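PDB 6FMH: membrane attack complex assembly inhibitor BGA71 from Borreliella bavariensis, which probably helps the Lyme disease spirochaete evade complement by inhibiting assembly of the membrane attack complex at its outer surface. Local coordinates for residues A[85-99]-A[173-185]. Sequence-based numbering, arbitrary orientation.
Sequences TLYNKLQHRYTSKEF and VDALATYMKENYK
Leu86 is the knob of this contact: its side chain enters a hole on helix 173-183 lined by Val173, Leu176, Ala177 and Met180, a knobs-into-holes fit within the all-helical fold of the BbCRASP-1 family. The two branches divide the hollow, with CD2 of Leu86 set 3.7 Å from CD2 of Leu176 and its CD1 turned to CG of Met180. Val173 closes one end of the hollow, its CG1 meeting CG2 of Thr85 at 3.6 Å; that methyl lies anti to the backbone N of Thr85, while OG1 hydrogen-bonds back to Glu81 O in its own helix.

The helix of 73-88 ends close to this point and helix 90-123 takes over, so helix 173-183 packs against the junction of two helices. Its axis runs 10.2 Å from that of helix 90-99, and the 31° between their directions indicates a roughly parallel pair. Where CA atoms of His92 and Ala177 face each other, CB of Ala177 lies over one face of the His92 ring in a CH-pi contact, 3.4 Å from the ring centroid and 12° off its normal. The imidazole is probably turned over in the model, and its approach to Asp174 is too close to be trusted, so no polar bond is claimed there. Beside it, Tyr94 and Lys181 cross nearly perpendicularly on the outer margin, the aliphatic CD of Lys181 lying 3.5 Å from OH of Tyr94.

Farther along, the chain of Met180, bent at chi2 and chi3, brings CE obliquely to the Phe99 ring, 4.1 Å from its centroid, an off-centre CH-pi contact. Phe99 also touches Leu83 and Phe151, so four helices meet around its ring: 73-88, 90-123, 127-163 and 173-183. It completes a T-shaped pair with Tyr184, whose OH is held by Thr158 of helix 127-163: the planes stand at 88°, and CE1 of Phe99 points at the Tyr184 face, 4.1 Å from CD1 of Tyr184.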
# COMPACT_ATOMS: atom_id res chain seq x y z
N THR A 85 -10.22 -28.08 11.66
CA THR A 85 -11.08 -28.79 12.60
C THR A 85 -12.37 -27.98 12.86
O THR A 85 -13.47 -28.51 12.73
CB THR A 85 -10.34 -28.99 13.92
OG1 THR A 85 -9.03 -29.52 13.65
CG2 THR A 85 -11.09 -29.89 14.88
N LEU A 86 -12.22 -26.72 13.24
CA LEU A 86 -13.34 -25.88 13.64
C LEU A 86 -14.28 -25.67 12.46
O LEU A 86 -15.50 -25.74 12.63
CB LEU A 86 -12.88 -24.51 14.18
CG LEU A 86 -12.15 -24.49 15.52
CD1 LEU A 86 -11.59 -23.13 15.88
CD2 LEU A 86 -13.06 -24.97 16.63
N TYR A 87 -13.69 -25.45 11.29
CA TYR A 87 -14.43 -25.26 10.05
C TYR A 87 -15.23 -26.50 9.67
O TYR A 87 -16.38 -26.41 9.27
CB TYR A 87 -13.47 -24.95 8.89
CG TYR A 87 -14.14 -24.56 7.61
CD1 TYR A 87 -14.61 -25.54 6.72
CD2 TYR A 87 -14.31 -23.24 7.27
CE1 TYR A 87 -15.25 -25.20 5.53
CE2 TYR A 87 -14.92 -22.91 6.08
CZ TYR A 87 -15.40 -23.89 5.22
OH TYR A 87 -16.04 -23.56 4.03
N ASN A 88 -14.62 -27.67 9.81
CA ASN A 88 -15.31 -28.90 9.47
C ASN A 88 -16.40 -29.33 10.44
O ASN A 88 -17.13 -30.28 10.14
CB ASN A 88 -14.33 -30.03 9.27
CG ASN A 88 -13.48 -29.83 8.09
OD1 ASN A 88 -13.92 -29.22 7.11
ND2 ASN A 88 -12.25 -30.30 8.14
N LYS A 89 -16.52 -28.66 11.57
CA LYS A 89 -17.66 -28.86 12.44
C LYS A 89 -18.62 -27.71 12.28
O LYS A 89 -18.41 -26.64 12.84
CB LYS A 89 -17.23 -28.99 13.89
CG LYS A 89 -16.88 -30.43 14.26
CD LYS A 89 -18.14 -31.18 14.63
CE LYS A 89 -17.84 -32.58 15.15
NZ LYS A 89 -19.11 -33.24 15.55
N LEU A 90 -19.70 -27.96 11.57
CA LEU A 90 -20.71 -26.95 11.29
C LEU A 90 -21.03 -26.09 12.50
O LEU A 90 -20.97 -24.87 12.42
CB LEU A 90 -21.97 -27.61 10.76
CG LEU A 90 -21.81 -28.18 9.35
CD1 LEU A 90 -23.09 -28.87 8.93
CD2 LEU A 90 -21.39 -27.18 8.30
N GLN A 91 -21.30 -26.72 13.65
CA GLN A 91 -21.56 -25.96 14.90
C GLN A 91 -20.56 -24.81 15.13
O GLN A 91 -20.96 -23.71 15.52
CB GLN A 91 -21.59 -26.84 16.17
CG GLN A 91 -22.31 -28.16 15.96
CD GLN A 91 -21.34 -29.30 15.67
OE1 GLN A 91 -20.60 -29.70 16.55
NE2 GLN A 91 -21.38 -29.85 14.44
N HIS A 92 -19.27 -25.07 14.88
CA HIS A 92 -18.20 -24.14 15.20
C HIS A 92 -17.54 -23.48 14.00
O HIS A 92 -16.60 -22.70 14.16
CB HIS A 92 -17.12 -24.83 16.02
CG HIS A 92 -17.63 -25.43 17.28
ND1 HIS A 92 -17.36 -26.74 17.63
CD2 HIS A 92 -18.40 -24.93 18.27
CE1 HIS A 92 -17.94 -27.01 18.78
NE2 HIS A 92 -18.56 -25.92 19.20
N ARG A 93 -18.03 -23.77 12.80
CA ARG A 93 -17.44 -23.15 11.62
C ARG A 93 -17.21 -21.65 11.86
O ARG A 93 -16.13 -21.12 11.60
CB ARG A 93 -18.28 -23.38 10.38
CG ARG A 93 -17.46 -23.14 9.11
CD ARG A 93 -18.19 -23.34 7.78
NE ARG A 93 -18.10 -24.78 7.46
CZ ARG A 93 -18.68 -25.47 6.46
NH1 ARG A 93 -19.49 -24.89 5.61
NH2 ARG A 93 -18.45 -26.77 6.34
N TYR A 94 -18.23 -20.97 12.38
CA TYR A 94 -18.23 -19.51 12.50
C TYR A 94 -17.05 -18.98 13.30
O TYR A 94 -16.56 -17.89 13.06
CB TYR A 94 -19.54 -19.04 13.13
CG TYR A 94 -19.61 -19.20 14.63
CD1 TYR A 94 -19.91 -20.42 15.21
CD2 TYR A 94 -19.31 -18.13 15.46
CE1 TYR A 94 -19.95 -20.57 16.59
CE2 TYR A 94 -19.35 -18.25 16.85
CZ TYR A 94 -19.68 -19.48 17.41
OH TYR A 94 -19.70 -19.59 18.79
N THR A 95 -16.65 -19.74 14.29
CA THR A 95 -15.56 -19.38 15.14
C THR A 95 -14.24 -19.32 14.37
O THR A 95 -13.41 -18.43 14.63
CB THR A 95 -15.50 -20.39 16.27
OG1 THR A 95 -16.77 -20.40 16.93
CG2 THR A 95 -14.42 -20.02 17.24
N SER A 96 -14.04 -20.22 13.40
CA SER A 96 -12.87 -20.15 12.55
C SER A 96 -12.94 -18.91 11.71
O SER A 96 -11.96 -18.20 11.53
CB SER A 96 -12.76 -21.40 11.65
OG SER A 96 -13.94 -21.60 10.88
N LYS A 97 -14.10 -18.67 11.12
CA LYS A 97 -14.29 -17.48 10.28
C LYS A 97 -14.10 -16.19 11.05
O LYS A 97 -13.42 -15.28 10.59
CB LYS A 97 -15.69 -17.48 9.66
CG LYS A 97 -15.73 -18.19 8.35
CD LYS A 97 -17.12 -18.16 7.76
CE LYS A 97 -17.22 -19.09 6.58
NZ LYS A 97 -18.48 -19.87 6.56
N GLU A 98 -14.71 -16.11 12.22
CA GLU A 98 -14.54 -14.92 13.06
C GLU A 98 -13.07 -14.68 13.42
O GLU A 98 -12.58 -13.57 13.33
CB GLU A 98 -15.44 -14.98 14.31
CG GLU A 98 -16.81 -14.39 14.02
CD GLU A 98 -17.86 -14.70 15.07
OE1 GLU A 98 -17.57 -14.59 16.29
OE2 GLU A 98 -19.00 -14.94 14.65
N PHE A 99 -12.38 -15.73 13.87
CA PHE A 99 -10.94 -15.61 14.14
C PHE A 99 -10.21 -14.96 12.94
O PHE A 99 -9.37 -14.10 13.11
CB PHE A 99 -10.36 -16.99 14.47
CG PHE A 99 -8.89 -17.01 14.60
CD1 PHE A 99 -8.30 -16.63 15.79
CD2 PHE A 99 -8.08 -17.37 13.52
CE1 PHE A 99 -6.90 -16.62 15.91
CE2 PHE A 99 -6.69 -17.34 13.63
CZ PHE A 99 -6.10 -16.97 14.83
N VAL A 173 -13.11 -30.92 19.93
CA VAL A 173 -13.47 -29.73 19.16
C VAL A 173 -14.28 -28.74 19.95
O VAL A 173 -14.02 -27.55 19.86
CB VAL A 173 -14.32 -29.92 17.91
CG1 VAL A 173 -13.89 -28.84 16.92
CG2 VAL A 173 -14.19 -31.28 17.28
N ASP A 174 -15.24 -29.22 20.73
CA ASP A 174 -16.03 -28.33 21.58
C ASP A 174 -15.16 -27.58 22.57
O ASP A 174 -15.29 -26.39 22.74
CB ASP A 174 -17.08 -29.13 22.34
CG ASP A 174 -18.14 -29.71 21.41
OD1 ASP A 174 -18.39 -29.17 20.32
OD2 ASP A 174 -18.72 -30.72 21.74
N ALA A 175 -14.19 -28.29 23.15
CA ALA A 175 -13.24 -27.67 24.04
C ALA A 175 -12.47 -26.65 23.25
O ALA A 175 -12.30 -25.52 23.69
CB ALA A 175 -12.29 -28.70 24.66
N LEU A 176 -12.01 -27.07 22.06
CA LEU A 176 -11.22 -26.21 21.18
C LEU A 176 -11.97 -24.91 20.91
O LEU A 176 -11.43 -23.82 21.12
CB LEU A 176 -10.94 -26.90 19.87
CG LEU A 176 -10.14 -26.08 18.86
CD1 LEU A 176 -8.78 -25.75 19.42
CD2 LEU A 176 -10.01 -26.87 17.56
N ALA A 177 -13.25 -25.04 20.53
CA ALA A 177 -14.10 -23.91 20.24
C ALA A 177 -14.19 -22.96 21.43
O ALA A 177 -14.16 -21.73 21.24
CB ALA A 177 -15.48 -24.37 19.89
N THR A 178 -14.28 -23.50 22.63
CA THR A 178 -14.42 -22.64 23.78
C THR A 178 -13.14 -21.85 24.01
O THR A 178 -13.20 -20.64 24.28
CB THR A 178 -14.75 -23.45 25.04
OG1 THR A 178 -15.92 -24.20 24.78
CG2 THR A 178 -14.97 -22.60 26.23
N TYR A 179 -12.02 -22.52 23.84
CA TYR A 179 -10.74 -21.89 24.02
C TYR A 179 -10.56 -20.71 23.04
O TYR A 179 -10.10 -19.63 23.43
CB TYR A 179 -9.65 -22.94 23.84
CG TYR A 179 -8.25 -22.42 24.00
CD1 TYR A 179 -7.62 -21.74 23.00
CD2 TYR A 179 -7.52 -22.70 25.15
CE1 TYR A 179 -6.33 -21.28 23.16
CE2 TYR A 179 -6.21 -22.28 25.31
CZ TYR A 179 -5.62 -21.57 24.33
OH TYR A 179 -4.35 -21.09 24.51
N MET A 180 -10.82 -20.96 21.76
CA MET A 180 -10.63 -19.94 20.76
C MET A 180 -11.56 -18.78 21.05
O MET A 180 -11.15 -17.62 20.94
CB MET A 180 -10.90 -20.50 19.39
CG MET A 180 -9.87 -21.50 18.89
SD MET A 180 -8.15 -21.02 18.87
CE MET A 180 -8.09 -19.84 17.66
N LYS A 181 -12.79 -19.08 21.49
CA LYS A 181 -13.73 -18.03 21.87
C LYS A 181 -13.20 -17.16 23.05
O LYS A 181 -13.31 -15.94 23.00
CB LYS A 181 -15.08 -18.65 22.25
CG LYS A 181 -16.02 -18.79 21.08
CD LYS A 181 -17.36 -19.40 21.44
CE LYS A 181 -17.27 -20.91 21.57
NZ LYS A 181 -18.62 -21.56 21.69
N GLU A 182 -12.69 -17.80 24.10
CA GLU A 182 -12.29 -17.11 25.34
C GLU A 182 -10.92 -16.36 25.22
O GLU A 182 -10.62 -15.45 26.01
CB GLU A 182 -12.40 -18.06 26.58
CG GLU A 182 -13.83 -18.67 26.78
CD GLU A 182 -14.99 -17.63 26.82
OE1 GLU A 182 -14.91 -16.71 27.67
OE2 GLU A 182 -15.99 -17.72 26.03
N ASN A 183 -10.10 -16.71 24.22
CA ASN A 183 -8.79 -16.10 24.08
C ASN A 183 -8.71 -15.16 22.92
O ASN A 183 -7.69 -14.52 22.69
CB ASN A 183 -7.75 -17.20 23.97
CG ASN A 183 -7.67 -17.99 25.23
OD1 ASN A 183 -7.09 -17.53 26.25
ND2 ASN A 183 -8.15 -19.22 25.18
N TYR A 184 -9.76 -15.12 22.11
CA TYR A 184 -9.80 -14.20 21.00
C TYR A 184 -11.12 -13.49 20.93
O TYR A 184 -11.74 -13.45 19.88
CB TYR A 184 -9.44 -14.98 19.72
CG TYR A 184 -8.03 -15.59 19.82
CD1 TYR A 184 -6.91 -14.82 19.57
CD2 TYR A 184 -7.85 -16.89 20.18
CE1 TYR A 184 -5.65 -15.36 19.65
CE2 TYR A 184 -6.59 -17.43 20.30
CZ TYR A 184 -5.48 -16.67 20.03
OH TYR A 184 -4.21 -17.25 20.11
N LYS A 185 -11.59 -13.00 22.06
CA LYS A 185 -12.94 -12.47 22.23
C LYS A 185 -13.19 -11.30 21.34
O LYS A 185 -14.20 -11.21 20.63
CB LYS A 185 -13.15 -11.94 23.65
CG LYS A 185 -13.58 -12.98 24.67
CD LYS A 185 -14.20 -12.36 25.93
CE LYS A 185 -15.33 -13.20 26.56
NZ LYS A 185 -15.34 -13.14 28.06